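Local coordinates for carboxysome assembly protein CcmN (Synechococcus elongatus, PDB 7D6C), which helps build beta-carboxysomes, its N-terminal part binding CcmM, the partner of RuBisCO, and its C-terminal peptide binding the shell protein CcmK2, at residues F[39-53]-F[60-74]. Sequence-based numbering, arbitrary orientation.
Sequences IAEADSRIEIASGVC and IHARGGAIIIQAGAL
Two successive coils of a parallel beta-helix stack here in the N-terminal, CcmM-interacting part of CcmN. Strand 45-48 runs beside 66-69, their axes 4.6 Å apart and 8° from parallel, and bonds such as E47 N to I67 O (2.8 Å) join them. I39 and A40 pair likewise with H61 and A62 on a second face. Facing inward, I46 stacks on I67 and I48 on I69; branched residues suit both strand and core. I46 turns its CD1 to I60 CG2 (3.7 Å), while the small CB of A62 fits close against I46 CG1. On the outer face of 45-48, A66 CB lies under one face of the R45 guanidinium, whose NH1 makes a salt bridge to E47 OE1; the extended chain of E47 runs alongside I68. At the corner G64 has a positive phi that glycine takes most easily, at G65 a side chain would jam against the preceding carbonyl O, and G65 N donates to S44 OG (2.9 Å). H61 swings its ring away from its own backbone nitrogen (chi1 -172°), which brings NE2 to E41 OE1 (3.2 Å), meeting the carboxylate from above its plane, while ND1 bonds a polar side chain of another protein in the assembly. A leucine in place of H61 would probably leave E41 OE1 without its N-H donor and that side chain without its ring-nitrogen partner. G72 N to S50 O links the next corner, completing the stacked-coil pattern of a left-handed parallel beta-helix.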
loop_
_atom_site.group_PDB
_atom_site.type_symbol
_atom_site.label_atom_id
_atom_site.label_comp_id
_atom_site.label_asym_id
_atom_site.label_seq_id
_atom_site.Cartn_x
_atom_site.Cartn_y
_atom_site.Cartn_z
ATOM N N ILE F 39 4.831 3.048 12.556
ATOM C CA ILE F 39 5.722 4.173 12.812
ATOM C C ILE F 39 4.970 5.189 13.656
ATOM O O ILE F 39 3.833 5.556 13.329
ATOM C CB ILE F 39 6.225 4.799 11.498
ATOM C CG1 ILE F 39 7.056 3.779 10.739
ATOM C CG2 ILE F 39 7.078 6.029 11.748
ATOM C CD1 ILE F 39 6.240 2.948 9.842
ATOM N N ALA F 40 5.591 5.624 14.753
ATOM C CA ALA F 40 5.013 6.657 15.610
ATOM C C ALA F 40 6.085 7.700 15.901
ATOM O O ALA F 40 7.160 7.364 16.415
ATOM C CB ALA F 40 4.441 6.063 16.904
ATOM N N GLU F 41 5.806 8.957 15.548
ATOM C CA GLU F 41 6.731 10.047 15.827
ATOM C C GLU F 41 6.800 10.309 17.333
ATOM O O GLU F 41 5.986 9.804 18.119
ATOM C CB GLU F 41 6.314 11.317 15.079
ATOM C CG GLU F 41 6.220 11.157 13.577
ATOM C CD GLU F 41 7.587 11.054 12.923
ATOM O OE1 GLU F 41 7.949 9.966 12.420
ATOM O OE2 GLU F 41 8.312 12.069 12.914
ATOM N N ALA F 42 7.787 11.124 17.730
ATOM C CA ALA F 42 8.106 11.281 19.149
ATOM C C ALA F 42 6.920 11.804 19.936
ATOM O O ALA F 42 6.738 11.438 21.106
ATOM C CB ALA F 42 9.301 12.210 19.327
ATOM N N ASP F 43 6.097 12.637 19.307
ATOM C CA ASP F 43 4.884 13.172 19.910
ATOM C C ASP F 43 3.693 12.229 19.776
ATOM O O ASP F 43 2.545 12.684 19.813
ATOM C CB ASP F 43 4.543 14.513 19.262
ATOM C CG ASP F 43 4.295 14.388 17.766
ATOM O OD1 ASP F 43 5.070 13.675 17.069
ATOM O OD2 ASP F 43 3.314 14.998 17.298
ATOM N N SER F 44 3.934 10.933 19.622
ATOM C CA SER F 44 2.898 10.097 19.043
ATOM C C SER F 44 3.090 8.645 19.447
ATOM O O SER F 44 4.204 8.197 19.758
ATOM C CB SER F 44 2.899 10.241 17.518
ATOM O OG SER F 44 2.356 11.497 17.146
ATOM N N ARG F 45 1.978 7.908 19.401
ATOM C CA ARG F 45 1.976 6.493 19.729
ATOM C C ARG F 45 0.924 5.773 18.896
ATOM O O ARG F 45 -0.071 6.367 18.465
ATOM C CB ARG F 45 1.684 6.278 21.211
ATOM C CG ARG F 45 0.347 6.877 21.583
ATOM C CD ARG F 45 -0.145 6.458 22.940
ATOM N NE ARG F 45 -1.333 7.245 23.237
ATOM C CZ ARG F 45 -2.542 6.725 23.423
ATOM N NH1 ARG F 45 -2.700 5.398 23.372
ATOM N NH2 ARG F 45 -3.590 7.532 23.666
ATOM N N ILE F 46 1.131 4.466 18.721
ATOM C CA ILE F 46 0.163 3.583 18.078
ATOM C C ILE F 46 -0.365 2.620 19.131
ATOM O O ILE F 46 0.408 2.095 19.939
ATOM C CB ILE F 46 0.811 2.830 16.893
ATOM C CG1 ILE F 46 1.053 3.795 15.727
ATOM C CG2 ILE F 46 -0.052 1.633 16.436
ATOM C CD1 ILE F 46 1.881 3.203 14.584
ATOM N N GLU F 47 -1.676 2.405 19.138
ATOM C CA GLU F 47 -2.337 1.513 20.085
ATOM C C GLU F 47 -3.285 0.602 19.320
ATOM O O GLU F 47 -4.166 1.092 18.608
ATOM C CB GLU F 47 -3.096 2.308 21.157
ATOM C CG GLU F 47 -3.755 1.493 22.280
ATOM C CD GLU F 47 -4.570 2.359 23.276
ATOM O OE1 GLU F 47 -4.359 3.593 23.340
ATOM O OE2 GLU F 47 -5.429 1.802 24.000
ATOM N N ILE F 48 -3.104 -0.714 19.471
ATOM C CA ILE F 48 -3.873 -1.719 18.739
ATOM C C ILE F 48 -4.515 -2.664 19.750
ATOM O O ILE F 48 -3.812 -3.258 20.560
ATOM C CB ILE F 48 -2.984 -2.506 17.756
ATOM C CG1 ILE F 48 -2.316 -1.566 16.753
ATOM C CG2 ILE F 48 -3.740 -3.620 17.052
ATOM C CD1 ILE F 48 -1.054 -2.131 16.214
ATOM N N ALA F 49 -5.832 -2.838 19.685
ATOM C CA ALA F 49 -6.534 -3.560 20.740
ATOM C C ALA F 49 -6.575 -5.069 20.456
ATOM O O ALA F 49 -5.773 -5.603 19.684
ATOM C CB ALA F 49 -7.937 -2.967 20.921
ATOM N N SER F 50 -7.544 -5.762 21.056
ATOM C CA SER F 50 -7.559 -7.214 21.145
ATOM C C SER F 50 -8.193 -7.798 19.895
ATOM O O SER F 50 -9.251 -7.342 19.455
ATOM C CB SER F 50 -8.376 -7.652 22.360
ATOM O OG SER F 50 -7.847 -7.091 23.558
ATOM N N GLY F 51 -7.557 -8.820 19.332
ATOM C CA GLY F 51 -8.156 -9.539 18.226
ATOM C C GLY F 51 -8.008 -8.887 16.874
ATOM O O GLY F 51 -8.538 -9.415 15.891
ATOM N N VAL F 52 -7.302 -7.763 16.797
ATOM C CA VAL F 52 -7.015 -7.098 15.539
ATOM C C VAL F 52 -6.122 -7.928 14.627
ATOM O O VAL F 52 -5.217 -8.644 15.074
ATOM C CB VAL F 52 -6.384 -5.732 15.851
ATOM C CG1 VAL F 52 -5.715 -5.134 14.607
ATOM C CG2 VAL F 52 -7.478 -4.798 16.331
ATOM N N CYS F 53 -6.376 -7.799 13.322
ATOM C CA CYS F 53 -5.534 -8.336 12.261
ATOM C C CYS F 53 -5.147 -7.206 11.331
ATOM O O CYS F 53 -6.006 -6.413 10.934
ATOM C CB CYS F 53 -6.273 -9.395 11.474
ATOM S SG CYS F 53 -7.038 -10.533 12.579
ATOM N N ILE F 60 1.037 1.966 9.248
ATOM C CA ILE F 60 0.401 2.809 10.247
ATOM C C ILE F 60 1.427 3.840 10.678
ATOM O O ILE F 60 2.479 3.481 11.225
ATOM C CB ILE F 60 -0.100 1.992 11.448
ATOM C CG1 ILE F 60 -0.820 0.726 10.970
ATOM C CG2 ILE F 60 -1.019 2.829 12.289
ATOM C CD1 ILE F 60 -2.175 0.974 10.325
ATOM N N HIS F 61 1.142 5.117 10.421
ATOM C CA HIS F 61 2.080 6.183 10.765
ATOM C C HIS F 61 1.365 7.247 11.590
ATOM O O HIS F 61 0.575 8.030 11.050
ATOM C CB HIS F 61 2.706 6.786 9.515
ATOM C CG HIS F 61 3.800 7.751 9.813
ATOM N ND1 HIS F 61 4.298 8.626 8.875
ATOM C CD2 HIS F 61 4.485 7.991 10.954
ATOM C CE1 HIS F 61 5.250 9.361 9.423
ATOM N NE2 HIS F 61 5.383 8.995 10.685
ATOM N N ALA F 62 1.647 7.281 12.896
ATOM C CA ALA F 62 0.968 8.194 13.808
ATOM C C ALA F 62 1.704 9.521 13.832
ATOM O O ALA F 62 2.935 9.551 13.952
ATOM C CB ALA F 62 0.877 7.605 15.210
ATOM N N ARG F 63 0.957 10.615 13.678
ATOM C CA ARG F 63 1.580 11.934 13.636
ATOM C C ARG F 63 0.684 12.952 14.325
ATOM O O ARG F 63 -0.499 13.082 13.982
ATOM C CB ARG F 63 1.883 12.381 12.199
ATOM C CG ARG F 63 3.095 13.282 12.128
ATOM C CD ARG F 63 3.325 13.867 10.751
ATOM N NE ARG F 63 3.230 12.901 9.666
ATOM C CZ ARG F 63 3.934 13.036 8.551
ATOM N NH1 ARG F 63 3.850 12.145 7.556
ATOM N NH2 ARG F 63 4.762 14.067 8.447
ATOM N N GLY F 64 1.265 13.664 15.293
ATOM C CA GLY F 64 0.533 14.624 16.098
ATOM C C GLY F 64 -0.448 14.017 17.076
ATOM O O GLY F 64 -1.429 14.674 17.451
ATOM N N GLY F 65 -0.229 12.791 17.491
ATOM C CA GLY F 65 -1.191 12.192 18.371
ATOM C C GLY F 65 -1.106 10.676 18.287
ATOM O O GLY F 65 -0.020 10.116 18.142
ATOM N N ALA F 66 -2.267 10.039 18.390
ATOM C CA ALA F 66 -2.319 8.589 18.461
ATOM C C ALA F 66 -3.131 8.015 17.309
ATOM O O ALA F 66 -4.067 8.641 16.805
ATOM C CB ALA F 66 -2.923 8.118 19.789
ATOM N N ILE F 67 -2.773 6.805 16.909
ATOM C CA ILE F 67 -3.652 5.955 16.120
ATOM C C ILE F 67 -4.072 4.814 17.027
ATOM O O ILE F 67 -3.225 4.201 17.684
ATOM C CB ILE F 67 -2.964 5.439 14.843
ATOM C CG1 ILE F 67 -2.391 6.623 14.043
ATOM C CG2 ILE F 67 -3.936 4.639 14.025
ATOM C CD1 ILE F 67 -1.757 6.259 12.741
ATOM N N ILE F 68 -5.371 4.563 17.111
ATOM C CA ILE F 68 -5.897 3.518 17.975
ATOM C C ILE F 68 -6.772 2.620 17.120
ATOM O O ILE F 68 -7.836 3.046 16.649
ATOM C CB ILE F 68 -6.688 4.079 19.167
ATOM C CG1 ILE F 68 -5.766 4.843 20.114
ATOM C CG2 ILE F 68 -7.401 2.964 19.910
ATOM C CD1 ILE F 68 -6.425 6.023 20.762
ATOM N N ILE F 69 -6.330 1.390 16.914
ATOM C CA ILE F 69 -7.129 0.374 16.243
ATOM C C ILE F 69 -7.824 -0.394 17.352
ATOM O O ILE F 69 -7.172 -1.068 18.152
ATOM C CB ILE F 69 -6.265 -0.547 15.366
ATOM C CG1 ILE F 69 -5.228 0.271 14.598
ATOM C CG2 ILE F 69 -7.123 -1.396 14.414
ATOM C CD1 ILE F 69 -5.831 1.451 13.871
ATOM N N GLN F 70 -9.140 -0.272 17.421
ATOM C CA GLN F 70 -9.847 -0.883 18.536
ATOM C C GLN F 70 -10.111 -2.361 18.250
ATOM O O GLN F 70 -9.808 -2.875 17.168
ATOM C CB GLN F 70 -11.124 -0.107 18.814
ATOM C CG GLN F 70 -10.813 1.356 19.065
ATOM C CD GLN F 70 -11.706 1.965 20.097
ATOM O OE1 GLN F 70 -12.920 2.082 19.879
ATOM N NE2 GLN F 70 -11.127 2.342 21.249
ATOM N N ALA F 71 -10.659 -3.053 19.249
ATOM C CA ALA F 71 -10.665 -4.512 19.230
ATOM C C ALA F 71 -11.509 -5.061 18.094
ATOM O O ALA F 71 -12.588 -4.536 17.783
ATOM C CB ALA F 71 -11.190 -5.059 20.540
ATOM N N GLY F 72 -11.008 -6.144 17.487
ATOM C CA GLY F 72 -11.685 -6.842 16.425
ATOM C C GLY F 72 -11.724 -6.105 15.116
ATOM O O GLY F 72 -12.271 -6.641 14.139
ATOM N N ALA F 73 -11.181 -4.891 15.063
ATOM C CA ALA F 73 -11.022 -4.213 13.786
ATOM C C ALA F 73 -10.041 -4.993 12.943
ATOM O O ALA F 73 -9.134 -5.648 13.464
ATOM C CB ALA F 73 -10.527 -2.778 13.962
ATOM N N LEU F 74 -10.248 -4.937 11.629
ATOM C CA LEU F 74 -9.490 -5.714 10.663
ATOM C C LEU F 74 -9.051 -4.814 9.520
ATOM O O LEU F 74 -9.832 -3.999 9.024
ATOM C CB LEU F 74 -10.333 -6.853 10.110
ATOM C CG LEU F 74 -10.916 -7.776 11.157
ATOM C CD1 LEU F 74 -12.087 -8.494 10.565
ATOM C CD2 LEU F 74 -9.836 -8.736 11.615
#